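Local coordinates for ArsR family transcriptional regulator (Staphylococcus aureus, PDB 6CDB), which is a zinc-responsive repressor of the ArsR family that probably binds DNA through a winged helix-turn-helix domain and controls transcription, at residues K61-K64 with L68-A71. The protein carries 1 engineered substitution. Residues are numbered along the deposited sequence; the frame is centred on the assembly and turned at random.
Sequences KLLK and LVKA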
# COMPACT_ATOMS: atom_id res chain seq x y z
N LYS A 61 -11.35 -13.27 -4.09
CA LYS A 61 -10.72 -14.42 -3.45
C LYS A 61 -9.28 -14.09 -3.09
O LYS A 61 -8.83 -14.38 -1.98
CB LYS A 61 -10.75 -15.66 -4.33
CG LYS A 61 -12.10 -16.00 -4.91
CD LYS A 61 -13.03 -16.61 -3.88
CE LYS A 61 -14.45 -16.64 -4.44
NZ LYS A 61 -14.50 -17.44 -5.72
N LEU A 62 -8.56 -13.45 -4.02
CA LEU A 62 -7.17 -13.10 -3.70
C LEU A 62 -7.10 -12.10 -2.55
O LEU A 62 -6.33 -12.29 -1.60
CB LEU A 62 -6.46 -12.54 -4.94
CG LEU A 62 -5.09 -11.91 -4.62
CD1 LEU A 62 -4.14 -12.86 -3.86
CD2 LEU A 62 -4.43 -11.42 -5.89
N LEU A 63 -7.91 -11.04 -2.61
CA LEU A 63 -7.87 -10.02 -1.56
C LEU A 63 -8.28 -10.60 -0.21
O LEU A 63 -7.74 -10.20 0.84
CB LEU A 63 -8.78 -8.84 -1.94
CG LEU A 63 -8.35 -8.05 -3.18
CD1 LEU A 63 -9.43 -7.05 -3.60
CD2 LEU A 63 -7.01 -7.34 -2.94
N LYS A 64 -9.21 -11.56 -0.21
CA LYS A 64 -9.63 -12.17 1.05
C LYS A 64 -8.51 -13.04 1.63
O LYS A 64 -8.27 -13.02 2.85
CB LYS A 64 -10.90 -13.00 0.84
CG LYS A 64 -11.52 -13.50 2.14
CD LYS A 64 -12.50 -14.65 1.92
CE LYS A 64 -13.81 -14.18 1.35
NZ LYS A 64 -14.78 -15.30 1.13
N LEU A 68 -7.46 -8.61 3.25
CA LEU A 68 -7.72 -7.24 2.84
C LEU A 68 -9.21 -6.95 2.68
O LEU A 68 -9.62 -5.79 2.82
CB LEU A 68 -6.98 -6.94 1.53
CG LEU A 68 -5.45 -7.04 1.70
CD1 LEU A 68 -4.75 -6.81 0.38
CD2 LEU A 68 -4.96 -6.05 2.76
N VAL A 69 -10.03 -7.96 2.38
CA VAL A 69 -11.48 -7.85 2.43
C VAL A 69 -12.01 -9.02 3.23
O VAL A 69 -11.33 -10.03 3.42
CB VAL A 69 -12.13 -7.83 1.02
CG1 VAL A 69 -11.63 -6.65 0.21
CG2 VAL A 69 -11.86 -9.16 0.29
N LYS A 70 -13.23 -8.88 3.72
CA LYS A 70 -13.95 -9.98 4.34
C LYS A 70 -15.35 -10.01 3.76
O LYS A 70 -15.78 -9.06 3.08
CB LYS A 70 -14.00 -9.83 5.86
CG LYS A 70 -14.78 -8.60 6.32
CD LYS A 70 -14.78 -8.46 7.83
CE LYS A 70 -15.61 -7.26 8.26
NZ LYS A 70 -15.19 -6.05 7.51
N ALA A 71 -16.08 -11.09 4.03
CA ALA A 71 -17.42 -11.26 3.47
C ALA A 71 -18.37 -11.85 4.49
O ALA A 71 -17.98 -12.68 5.32
CB ALA A 71 -17.39 -12.13 2.21
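Leu-63 and Lys-64, in the last turn of helix 53-65, meet Leu-68, Val-69 and Ala-71 where the chain turns back into the wing of a winged helix-turn-helix fold. In ArsR-family repressors this helix is the probable recognition helix, and strand 69-74 pairs with 77-82 to make the wing, so the contact joins the two elements across a short turn.

One backbone hydrogen bond ties the turn down. Leu-68 N donates to Leu-63 O over 2.9 Å, with a fairly straight N-H...O angle of 158°. It reaches five residues back along the chain, and the strand begins one residue later, at Val-69.

The apolar contacts lie beside that bond. The side chains of Leu-63 and Leu-68 cross at about a right angle, meeting by Leu-63 CD2 and Leu-68 CD1 at 4.1 Å. Both methyls of Val-69 face Leu-63 CB: CG2, which sits between its own backbone N and carbonyl carbon, comes closer at 3.8 Å, and CG1 lies slightly farther off at 4.2 Å. Val-69 CG2 also packs against the backbone N of Lys-64, a plain van der Waals contact of 3.6 Å. Met-32 of helix 26-37 touches both Leu-63 and Val-69, while Ile-19 and Leu-23 of helix 10-23 pack on Leu-68. Asp-84 and His-86, which bind zinc in structures of this protein, have side chains about 8 Å from that of Leu-68.

Lys-64 closes the exposed margin with its methylenes. With chi1 at -171°, CG points away from the backbone N and the chain lies along the strand, Lys-64 CG 3.7 Å from Val-69 O. Tyr-80 of strand 77-82 touches Lys-64, Val-69 and Ala-71. Beyond the bend about the CG-CD bond, Lys-64 CE comes within 4.2 Å of Ala-71 CB.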